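Long-range contacts in PipY (Synechococcus elongatus, PDB 5NM8), which binds pyridoxal 5'-phosphate (PLP) through an imine link to a lysine and is probably involved in balancing the supply of this cofactor: residues P17-I22 and T207-G212; L21-K26 and A39-F44; N47-A52 and W67-K72. All coordinates share one frame; numbering follows the deposited sequence. Where two conformers were deposited one is given.

From the N terminus, the chain enters the barrel on strand 20-24, which takes part in both contact 1 and contact 2. Contact 2 closes the shortest loop, returning through helix 30-38 to strand 43-46. Contact 3 follows in series, joining the start of helix 49-58 to the end of strand 66-69 within the next beta-alpha-beta unit. Contact 1 closes the long loop, bringing strand 208-211 back beside strand 20-24, and contact 3 falls wholly inside that span. The 20-24 strand thus has 208-211 on one flank and 43-46 on the other. All three contacts reach PLP: contact 1 at its pyridine nitrogen and phosphate, contact 2 at the imine, and contact 3 at O3.

Contact 1: P17-I22 and T207-G212; sequences PSVQLI and TWIRVG. With PLP (pyridoxal-5'-phosphate), chain C.
Gln-20 lies along the indole of Trp-208 where the first and last strands of the TIM barrel, 20-24 and 208-211, run parallel. Four backbone hydrogen bonds close the barrel here, beginning with Gln-20 N to Thr-207 O (2.8 Å) and ending with Val-211 N to Ile-22 O. Gln-20, Ile-22, Trp-208 and Arg-210 share the inward face. Gln-20 CB stands over the six-membered ring, 3.9 Å from its centroid, in a CH-pi contact. With CG beside its own backbone N (chi1 -61°) and the chain extended beyond, the amide runs on alongside the indole, its plane 31° from the ring, and NE2 comes within 3.5 Å of Trp-208 CZ2. That NE2 also donates to a water, which in turn donates to Thr-207 O, giving this carbonyl a second donor. Ile-22 crosses the indole at about a right angle, CG1 lying 3.4 Å from Trp-208 CE3. The tryptophan also meets His-43, on strand 43-46, edge-to-face.

On the outward face, Leu-21 CD1 touches both Ile-209 CG1 (4.0 Å) and Val-211 CB, beneath helices 4-14 and 198-203. Arg-210 starts out alongside Ile-22, then bends at chi3 and leaves for the cofactor. Its NE donates to PLP N1 over 3.0 Å, almost straight at 174° and in the guanidinium plane, while Ser-191 holds NH1. As in alanine racemase, an arginine here probably keeps the pyridine nitrogen unprotonated. One residue past the strand, Gly-212 N donates to phosphate oxygen O1P of PLP at 2.9 Å.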
loop_
_atom_site.group_PDB
_atom_site.type_symbol
_atom_site.label_atom_id
_atom_site.label_comp_id
_atom_site.label_asym_id
_atom_site.label_seq_id
_atom_site.Cartn_x
_atom_site.Cartn_y
_atom_site.Cartn_z
ATOM N N PRO A 17 -9.792 -12.044 -10.077
ATOM C CA PRO A 17 -10.405 -11.833 -8.759
ATOM C C PRO A 17 -9.408 -11.685 -7.597
ATOM O O PRO A 17 -9.706 -11.012 -6.611
ATOM C CB PRO A 17 -11.239 -13.105 -8.550
ATOM C CG PRO A 17 -11.471 -13.665 -9.913
ATOM C CD PRO A 17 -10.468 -13.098 -10.865
ATOM N N SER A 18 -8.236 -12.294 -7.684
ATOM C CA SER A 18 -7.250 -12.166 -6.608
ATOM C C SER A 18 -6.612 -10.735 -6.455
ATOM O O SER A 18 -5.889 -10.468 -5.477
ATOM C CB SER A 18 -6.151 -13.205 -6.803
ATOM O OG SER A 18 -5.387 -13.034 -7.991
ATOM N N VAL A 19 -6.828 -9.844 -7.435
ATOM C CA VAL A 19 -6.151 -8.553 -7.440
ATOM C C VAL A 19 -7.152 -7.502 -7.142
ATOM O O VAL A 19 -8.232 -7.508 -7.720
ATOM C CB VAL A 19 -5.413 -8.285 -8.766
ATOM C CG1 VAL A 19 -4.685 -6.955 -8.744
ATOM C CG2 VAL A 19 -4.416 -9.398 -9.025
ATOM N N GLN A 20 -6.828 -6.609 -6.208
ATOM C CA GLN A 20 -7.628 -5.397 -6.008
ATOM C C GLN A 20 -6.843 -4.185 -6.413
ATOM O O GLN A 20 -5.604 -4.085 -6.190
ATOM C CB GLN A 20 -8.105 -5.306 -4.561
ATOM C CG GLN A 20 -8.982 -6.526 -4.222
ATOM C CD GLN A 20 -9.475 -6.527 -2.797
ATOM O OE1 GLN A 20 -10.436 -5.824 -2.468
ATOM N NE2 GLN A 20 -8.783 -7.271 -1.924
ATOM N N LEU A 21 -7.548 -3.257 -7.000
ATOM C CA LEU A 21 -6.972 -2.046 -7.482
ATOM C C LEU A 21 -7.082 -0.967 -6.411
ATOM O O LEU A 21 -8.182 -0.755 -5.865
ATOM C CB LEU A 21 -7.752 -1.603 -8.698
ATOM C CG LEU A 21 -7.521 -0.175 -9.159
ATOM C CD1 LEU A 21 -6.071 -0.056 -9.566
ATOM C CD2 LEU A 21 -8.455 0.104 -10.301
ATOM N N ILE A 22 -5.984 -0.274 -6.120
ATOM C CA ILE A 22 -6.019 0.971 -5.313
ATOM C C ILE A 22 -5.880 2.128 -6.305
ATOM O O ILE A 22 -4.883 2.205 -7.054
ATOM C CB ILE A 22 -4.878 1.062 -4.233
ATOM C CG1 ILE A 22 -5.009 -0.046 -3.188
ATOM C CG2 ILE A 22 -4.883 2.457 -3.567
ATOM C CD1 ILE A 22 -3.801 -0.344 -2.340
ATOM N N THR A 207 -1.401 -8.748 -5.027
ATOM C CA THR A 207 -2.792 -8.790 -4.633
ATOM C C THR A 207 -3.413 -7.388 -4.548
ATOM O O THR A 207 -4.651 -7.263 -4.526
ATOM C CB THR A 207 -2.950 -9.485 -3.290
ATOM O OG1 THR A 207 -2.236 -8.768 -2.256
ATOM C CG2 THR A 207 -2.392 -10.928 -3.396
ATOM N N TRP A 208 -2.570 -6.364 -4.408
ATOM C CA TRP A 208 -2.961 -4.944 -4.441
ATOM C C TRP A 208 -2.091 -4.273 -5.459
ATOM O O TRP A 208 -0.858 -4.413 -5.381
ATOM C CB TRP A 208 -2.800 -4.238 -3.072
ATOM C CG TRP A 208 -3.713 -4.711 -2.068
ATOM C CD1 TRP A 208 -3.482 -5.700 -1.197
ATOM C CD2 TRP A 208 -5.058 -4.258 -1.818
ATOM N NE1 TRP A 208 -4.596 -5.926 -0.429
ATOM C CE2 TRP A 208 -5.574 -5.043 -0.788
ATOM C CE3 TRP A 208 -5.856 -3.286 -2.367
ATOM C CZ2 TRP A 208 -6.855 -4.829 -0.254
ATOM C CZ3 TRP A 208 -7.137 -3.078 -1.864
ATOM C CH2 TRP A 208 -7.623 -3.849 -0.837
ATOM N N ILE A 209 -2.686 -3.601 -6.447
ATOM C CA ILE A 209 -1.935 -2.754 -7.322
ATOM C C ILE A 209 -2.297 -1.319 -7.040
ATOM O O ILE A 209 -3.354 -1.032 -6.466
ATOM C CB ILE A 209 -2.056 -3.133 -8.833
ATOM C CG1 ILE A 209 -3.525 -3.074 -9.312
ATOM C CG2 ILE A 209 -1.489 -4.538 -9.081
ATOM C CD1 ILE A 209 -3.632 -3.086 -10.852
ATOM N N ARG A 210 -1.426 -0.404 -7.418
ATOM C CA ARG A 210 -1.541 1.000 -6.980
ATOM C C ARG A 210 -1.395 1.866 -8.178
ATOM O O ARG A 210 -0.280 2.177 -8.598
ATOM C CB ARG A 210 -0.459 1.339 -5.906
ATOM C CG ARG A 210 -0.538 0.487 -4.640
ATOM C CD ARG A 210 0.571 0.809 -3.593
ATOM N NE ARG A 210 1.820 1.145 -4.276
ATOM C CZ ARG A 210 2.834 0.327 -4.531
ATOM N NH1 ARG A 210 2.881 -0.893 -4.063
ATOM N NH2 ARG A 210 3.856 0.806 -5.190
ATOM N N VAL A 211 -2.522 2.235 -8.791
ATOM C CA VAL A 211 -2.467 2.911 -10.061
ATOM C C VAL A 211 -2.980 4.331 -9.962
ATOM O O VAL A 211 -4.115 4.572 -9.531
ATOM C CB VAL A 211 -3.261 2.111 -11.113
ATOM C CG1 VAL A 211 -3.281 2.824 -12.403
ATOM C CG2 VAL A 211 -2.635 0.735 -11.364
ATOM N N GLY A 212 -2.163 5.277 -10.396
ATOM C CA GLY A 212 -2.564 6.696 -10.364
ATOM C C GLY A 212 -2.774 7.282 -11.754
ATOM O O GLY A 212 -3.916 7.480 -12.214
HETATM N N1 PLP C . 2.298 3.912 -5.273
HETATM C C2 PLP C . 3.125 4.762 -4.620
HETATM C C2A PLP C . 3.838 4.360 -3.356
HETATM C C3 PLP C . 3.354 6.109 -5.165
HETATM O O3 PLP C . 4.190 6.972 -4.545
HETATM C C4 PLP C . 2.645 6.498 -6.403
HETATM C C4A PLP C . 2.864 7.851 -6.980
HETATM C C5 PLP C . 1.760 5.475 -7.023
HETATM C C6 PLP C . 1.638 4.240 -6.403
HETATM C C5A PLP C . 1.026 5.782 -8.305
HETATM O O4P PLP C . 2.007 5.917 -9.355
HETATM P P PLP C . 1.532 5.996 -10.902
HETATM O O1P PLP C . 0.578 4.823 -11.045
HETATM O O2P PLP C . 2.809 5.869 -11.658
HETATM O O3P PLP C . 0.870 7.363 -11.081
HETATM O O HOH W 1 -6.675 -8.491 -2.970
#

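Contact 2: L21-K26 and A39-F44; sequences LIAVSK and AGQRHF. With PLP (pyridoxal-5'-phosphate), chain C.
The Phe-44 ring packs against Ala-23, CD1 3.8 Å from the alanine CB, where parallel strands 20-24 and 43-46 pair. Phe-44 CB also rests near Ser-25 OG, itself hydrogen-bonded to Glu-46. On the backbone, Ala-23 N donates to His-43 O at 3.0 Å.

Just before this pairing begins, Gln-41 bridges the strands. His-43 N stays 5.0 Å from Leu-21 O, and Gln-41 NE2 supplies the missing donor, reaching Leu-21 O over 3.0 Å from above the carbonyl plane. The other N-H of Gln-41 NE2 meets an in-plane lone pair of His-43 O at 2.9 Å, so this carbonyl takes two donors. Both acceptors lie in the amide plane and Arg-12 binds OE1, fixing the amide's rotation. CG anti to the backbone N (chi1 -170°) and a bend at chi2 bring the chain back over the helix-facing side of the strand, where Gln-41 CG touches Ala-23 CB.

At the end of 21-26, Lys-26 NZ is bonded covalently to PLP C4A, the internal aldimine. The contact closes a beta-alpha-beta unit: helix 30-38 ends in a Schellman motif at Gly-40 and packs over Phe-44, helix 4-14 flanks Leu-21 and Gln-41, and strands 208-211 and 66-69 continue the sheet.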
loop_
_atom_site.group_PDB
_atom_site.type_symbol
_atom_site.label_atom_id
_atom_site.label_comp_id
_atom_site.label_asym_id
_atom_site.label_seq_id
_atom_site.Cartn_x
_atom_site.Cartn_y
_atom_site.Cartn_z
ATOM N N LEU A 21 -7.548 -3.257 -7.000
ATOM C CA LEU A 21 -6.972 -2.046 -7.482
ATOM C C LEU A 21 -7.082 -0.967 -6.411
ATOM O O LEU A 21 -8.182 -0.755 -5.865
ATOM C CB LEU A 21 -7.752 -1.603 -8.698
ATOM C CG LEU A 21 -7.521 -0.175 -9.159
ATOM C CD1 LEU A 21 -6.071 -0.056 -9.566
ATOM C CD2 LEU A 21 -8.455 0.104 -10.301
ATOM N N ILE A 22 -5.984 -0.274 -6.120
ATOM C CA ILE A 22 -6.019 0.971 -5.313
ATOM C C ILE A 22 -5.880 2.128 -6.305
ATOM O O ILE A 22 -4.883 2.205 -7.054
ATOM C CB ILE A 22 -4.878 1.062 -4.233
ATOM C CG1 ILE A 22 -5.009 -0.046 -3.188
ATOM C CG2 ILE A 22 -4.883 2.457 -3.567
ATOM C CD1 ILE A 22 -3.801 -0.344 -2.340
ATOM N N ALA A 23 -6.850 3.022 -6.325
ATOM C CA ALA A 23 -6.815 4.174 -7.172
ATOM C C ALA A 23 -6.001 5.283 -6.464
ATOM O O ALA A 23 -6.383 5.800 -5.421
ATOM C CB ALA A 23 -8.252 4.631 -7.510
ATOM N N VAL A 24 -4.848 5.634 -6.999
ATOM C CA VAL A 24 -3.929 6.485 -6.281
ATOM C C VAL A 24 -4.282 7.916 -6.654
ATOM O O VAL A 24 -3.957 8.380 -7.762
ATOM C CB VAL A 24 -2.461 6.134 -6.627
ATOM C CG1 VAL A 24 -1.508 7.138 -5.994
ATOM C CG2 VAL A 24 -2.146 4.751 -6.122
ATOM N N SER A 25 -4.981 8.604 -5.751
ATOM C CA SER A 25 -5.497 9.957 -5.970
ATOM C C SER A 25 -4.586 11.106 -5.530
ATOM O O SER A 25 -4.960 12.289 -5.637
ATOM C CB SER A 25 -6.886 10.101 -5.300
ATOM O OG SER A 25 -6.893 9.461 -4.042
ATOM N N LYS A 26 -3.381 10.811 -5.088
ATOM C CA LYS A 26 -2.448 11.861 -4.741
ATOM C C LYS A 26 -2.318 12.834 -5.932
ATOM O O LYS A 26 -2.288 12.387 -7.073
ATOM C CB LYS A 26 -1.081 11.285 -4.335
ATOM C CG LYS A 26 -0.115 11.142 -5.500
ATOM C CD LYS A 26 1.233 10.512 -5.169
ATOM C CE LYS A 26 1.319 9.147 -5.813
ATOM N NZ LYS A 26 2.693 8.835 -6.204
ATOM N N ALA A 39 -18.097 5.333 -10.763
ATOM C CA ALA A 39 -17.734 4.121 -11.496
ATOM C C ALA A 39 -17.474 2.881 -10.635
ATOM O O ALA A 39 -16.927 1.881 -11.153
ATOM C CB ALA A 39 -16.536 4.380 -12.375
ATOM N N GLY A 40 -17.850 2.912 -9.368
ATOM C CA GLY A 40 -17.730 1.765 -8.477
ATOM C C GLY A 40 -16.388 1.615 -7.714
ATOM O O GLY A 40 -16.249 0.657 -6.976
ATOM N N GLN A 41 -15.430 2.529 -7.863
ATOM C CA GLN A 41 -14.167 2.447 -7.061
ATOM C C GLN A 41 -14.366 2.876 -5.576
ATOM O O GLN A 41 -15.068 3.891 -5.232
ATOM C CB GLN A 41 -13.102 3.321 -7.696
ATOM C CG GLN A 41 -11.673 3.177 -7.143
ATOM C CD GLN A 41 -11.134 1.812 -7.303
ATOM O OE1 GLN A 41 -11.593 1.041 -8.187
ATOM N NE2 GLN A 41 -10.149 1.441 -6.421
ATOM N N ARG A 42 -13.775 2.086 -4.680
ATOM C CA ARG A 42 -13.852 2.323 -3.263
ATOM C C ARG A 42 -12.486 2.506 -2.551
ATOM O O ARG A 42 -12.455 3.135 -1.542
ATOM C CB ARG A 42 -14.598 1.133 -2.618
ATOM C CG ARG A 42 -16.087 1.009 -3.059
ATOM C CD ARG A 42 -16.894 2.266 -2.679
ATOM N NE ARG A 42 -18.315 2.155 -3.077
ATOM C CZ ARG A 42 -18.818 2.542 -4.241
ATOM N NH1 ARG A 42 -18.067 3.064 -5.174
ATOM N NH2 ARG A 42 -20.132 2.396 -4.465
ATOM N N HIS A 43 -11.412 1.939 -3.090
ATOM C CA HIS A 43 -10.061 1.948 -2.458
ATOM C C HIS A 43 -9.261 3.074 -3.105
ATOM O O HIS A 43 -9.074 3.088 -4.286
ATOM C CB HIS A 43 -9.405 0.583 -2.676
ATOM C CG HIS A 43 -10.030 -0.523 -1.888
ATOM N ND1 HIS A 43 -9.636 -0.832 -0.605
ATOM C CD2 HIS A 43 -11.047 -1.377 -2.180
ATOM C CE1 HIS A 43 -10.362 -1.834 -0.143
ATOM N NE2 HIS A 43 -11.241 -2.174 -1.075
ATOM N N PHE A 44 -8.840 4.041 -2.313
ATOM C CA PHE A 44 -8.089 5.171 -2.744
ATOM C C PHE A 44 -6.800 5.283 -1.939
ATOM O O PHE A 44 -6.756 5.032 -0.726
ATOM C CB PHE A 44 -8.895 6.438 -2.643
ATOM C CG PHE A 44 -10.070 6.433 -3.603
ATOM C CD1 PHE A 44 -9.897 6.828 -4.905
ATOM C CD2 PHE A 44 -11.297 5.897 -3.214
ATOM C CE1 PHE A 44 -10.951 6.794 -5.848
ATOM C CE2 PHE A 44 -12.371 5.854 -4.127
ATOM C CZ PHE A 44 -12.183 6.343 -5.434
HETATM N N1 PLP C . 2.298 3.912 -5.273
HETATM C C2 PLP C . 3.125 4.762 -4.620
HETATM C C2A PLP C . 3.838 4.360 -3.356
HETATM C C3 PLP C . 3.354 6.109 -5.165
HETATM O O3 PLP C . 4.190 6.972 -4.545
HETATM C C4 PLP C . 2.645 6.498 -6.403
HETATM C C4A PLP C . 2.864 7.851 -6.980
HETATM C C5 PLP C . 1.760 5.475 -7.023
HETATM C C6 PLP C . 1.638 4.240 -6.403
HETATM C C5A PLP C . 1.026 5.782 -8.305
HETATM O O4P PLP C . 2.007 5.917 -9.355
HETATM P P PLP C . 1.532 5.996 -10.902
HETATM O O1P PLP C . 0.578 4.823 -11.045
HETATM O O2P PLP C . 2.809 5.869 -11.658
HETATM O O3P PLP C . 0.870 7.363 -11.081
#

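Contact 3: N47-A52 and W67-K72; sequences NRVQEA and WHLLGK. With PLP (pyridoxal-5'-phosphate), chain C.
Asn-47 meets Gly-71 backbone to backbone, their CA atoms only 4.0 Å apart, at the rim of the barrel where the loops after strands 43-46 and 66-69 come together. Gly-71 has no side chain to hold the chains apart, and its CA makes a CH...O contact with Asn-47 O at 3.5 Å. The Asn-47 side chain was deposited in two conformers. In the one described here, with CG beside the backbone N (chi1 -72°) and the amide turned by chi2 of 47°, Asn-47 OD1 faces Leu-70 CB at 3.5 Å and Asn-47 ND2 donates to PLP O3 at 2.8 Å. Leu-70 also touches the cofactor, its CB lying 3.8 Å from the methyl carbon C2A of PLP.

Arg-48 takes the N-cap position, and its carbonyl receives Ala-52 N in the first turn of helix 49-58. Val-49 then turns CG2 to Leu-69, 4.1 Å from CD1, the two side chains slanting across each other. That same CD1 also lies under the Asn-47 carbonyl. One turn on, Ala-52 points toward the strand, its CB 4.5 Å from Trp-67 CE3.

No hydrogen bond crosses between the segments, so apolar packing and close backbone approach carry the contact. In this conformer OD1 is buried with no polar partner, whereas ND2 is spent on the cofactor; its bond would probably help to stabilise negative charge on O3.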
loop_
_atom_site.group_PDB
_atom_site.type_symbol
_atom_site.label_atom_id
_atom_site.label_comp_id
_atom_site.label_asym_id
_atom_site.label_seq_id
_atom_site.Cartn_x
_atom_site.Cartn_y
_atom_site.Cartn_z
ATOM N N ASN A 47 -0.348 9.767 -0.550
ATOM C CA ASN A 47 0.999 9.723 0.039
ATOM C C ASN A 47 1.223 10.664 1.201
ATOM O O ASN A 47 2.199 10.512 1.909
ATOM C CB ASN A 47 2.082 9.933 -1.014
ATOM C CG ASN A 47 2.221 8.752 -1.917
ATOM O OD1 ASN A 47 1.219 8.239 -2.406
ATOM N ND2 ASN A 47 3.440 8.334 -2.176
ATOM N N ARG A 48 0.332 11.626 1.406
ATOM C CA ARG A 48 0.456 12.604 2.483
ATOM C C ARG A 48 -0.813 12.547 3.365
ATOM O O ARG A 48 -1.952 12.509 2.854
ATOM C CB ARG A 48 0.650 13.996 1.889
ATOM C CG ARG A 48 1.924 14.084 1.041
ATOM C CD ARG A 48 2.300 15.485 0.552
ATOM N NE ARG A 48 2.931 16.257 1.640
ATOM C CZ ARG A 48 3.973 17.101 1.532
ATOM N NH1 ARG A 48 4.610 17.324 0.369
ATOM N NH2 ARG A 48 4.410 17.718 2.632
ATOM N N VAL A 49 -0.609 12.518 4.674
ATOM C CA VAL A 49 -1.705 12.381 5.629
ATOM C C VAL A 49 -2.623 13.599 5.585
ATOM O O VAL A 49 -3.841 13.464 5.450
ATOM C CB VAL A 49 -1.144 12.166 7.068
ATOM C CG1 VAL A 49 -2.278 12.177 8.084
ATOM C CG2 VAL A 49 -0.365 10.838 7.134
ATOM N N GLN A 50 -2.048 14.779 5.602
ATOM C CA GLN A 50 -2.881 16.006 5.583
ATOM C C GLN A 50 -3.726 16.179 4.324
ATOM O O GLN A 50 -4.871 16.592 4.399
ATOM C CB GLN A 50 -2.052 17.255 5.755
ATOM C CG GLN A 50 -1.392 17.339 7.107
ATOM C CD GLN A 50 -2.354 17.535 8.295
ATOM O OE1 GLN A 50 -1.923 17.354 9.424
ATOM N NE2 GLN A 50 -3.645 17.904 8.046
ATOM N N GLU A 51 -3.160 15.843 3.175
ATOM C CA GLU A 51 -3.902 15.884 1.916
ATOM C C GLU A 51 -5.111 14.938 2.003
ATOM O O GLU A 51 -6.200 15.317 1.586
ATOM C CB GLU A 51 -2.959 15.548 0.730
ATOM C CG GLU A 51 -3.601 15.596 -0.659
ATOM C CD GLU A 51 -2.650 15.292 -1.845
ATOM O OE1 GLU A 51 -1.399 15.268 -1.637
ATOM O OE2 GLU A 51 -3.174 15.054 -2.992
ATOM N N ALA A 52 -4.953 13.744 2.591
ATOM C CA ALA A 52 -6.078 12.817 2.720
ATOM C C ALA A 52 -7.162 13.291 3.709
ATOM O O ALA A 52 -8.376 13.059 3.484
ATOM C CB ALA A 52 -5.599 11.445 3.110
ATOM N N TRP A 67 -9.179 3.906 2.696
ATOM C CA TRP A 67 -8.063 4.786 2.440
ATOM C C TRP A 67 -6.776 4.044 2.731
ATOM O O TRP A 67 -6.654 3.403 3.791
ATOM C CB TRP A 67 -8.149 6.047 3.275
ATOM C CG TRP A 67 -9.245 6.987 2.861
ATOM C CD1 TRP A 67 -10.553 7.008 3.349
ATOM C CD2 TRP A 67 -9.198 7.986 1.839
ATOM N NE1 TRP A 67 -11.286 7.971 2.709
ATOM C CE2 TRP A 67 -10.492 8.580 1.772
ATOM C CE3 TRP A 67 -8.195 8.447 0.978
ATOM C CZ2 TRP A 67 -10.792 9.630 0.929
ATOM C CZ3 TRP A 67 -8.530 9.493 0.052
ATOM C CH2 TRP A 67 -9.825 10.051 0.048
ATOM N N HIS A 68 -5.799 4.211 1.832
ATOM C CA HIS A 68 -4.524 3.550 1.897
ATOM C C HIS A 68 -3.452 4.600 1.909
ATOM O O HIS A 68 -3.374 5.424 1.007
ATOM C CB HIS A 68 -4.343 2.653 0.677
ATOM C CG HIS A 68 -5.315 1.524 0.565
ATOM N ND1 HIS A 68 -4.956 0.216 0.730
ATOM C CD2 HIS A 68 -6.640 1.509 0.215
ATOM C CE1 HIS A 68 -6.013 -0.567 0.557
ATOM N NE2 HIS A 68 -7.035 0.190 0.200
ATOM N N LEU A 69 -2.575 4.589 2.913
ATOM C CA LEU A 69 -1.451 5.511 2.993
ATOM C C LEU A 69 -0.241 4.849 2.326
ATOM O O LEU A 69 0.160 3.717 2.725
ATOM C CB LEU A 69 -1.131 5.862 4.425
ATOM C CG LEU A 69 0.112 6.777 4.629
ATOM C CD1 LEU A 69 -0.079 8.161 4.018
ATOM C CD2 LEU A 69 0.368 6.891 6.096
ATOM N N LEU A 70 0.312 5.529 1.307
ATOM C CA LEU A 70 1.383 4.984 0.458
ATOM C C LEU A 70 2.719 5.669 0.623
ATOM O O LEU A 70 3.728 5.139 0.165
ATOM C CB LEU A 70 0.978 5.038 -1.006
ATOM C CG LEU A 70 -0.406 4.399 -1.304
ATOM C CD1 LEU A 70 -0.745 4.565 -2.710
ATOM C CD2 LEU A 70 -0.488 2.921 -0.885
ATOM N N GLY A 71 2.768 6.794 1.315
ATOM C CA GLY A 71 4.015 7.526 1.475
ATOM C C GLY A 71 4.675 7.375 2.826
ATOM O O GLY A 71 4.111 6.849 3.796
ATOM N N LYS A 72 5.907 7.870 2.874
ATOM C CA LYS A 72 6.702 7.856 4.069
ATOM C C LYS A 72 5.931 8.446 5.245
ATOM O O LYS A 72 5.375 9.538 5.153
ATOM C CB LYS A 72 8.004 8.638 3.856
ATOM C CG LYS A 72 8.827 8.941 5.128
ATOM C CD LYS A 72 9.607 7.709 5.548
ATOM C CE LYS A 72 10.531 7.927 6.746
ATOM N NZ LYS A 72 11.341 6.673 6.929
HETATM N N1 PLP C . 2.298 3.912 -5.273
HETATM C C2 PLP C . 3.125 4.762 -4.620
HETATM C C2A PLP C . 3.838 4.360 -3.356
HETATM C C3 PLP C . 3.354 6.109 -5.165
HETATM O O3 PLP C . 4.190 6.972 -4.545
HETATM C C4 PLP C . 2.645 6.498 -6.403
HETATM C C4A PLP C . 2.864 7.851 -6.980
HETATM C C5 PLP C . 1.760 5.475 -7.023
HETATM C C6 PLP C . 1.638 4.240 -6.403
HETATM C C5A PLP C . 1.026 5.782 -8.305
HETATM O O4P PLP C . 2.007 5.917 -9.355
HETATM P P PLP C . 1.532 5.996 -10.902
HETATM O O1P PLP C . 0.578 4.823 -11.045
HETATM O O2P PLP C . 2.809 5.869 -11.658
HETATM O O3P PLP C . 0.870 7.363 -11.081
#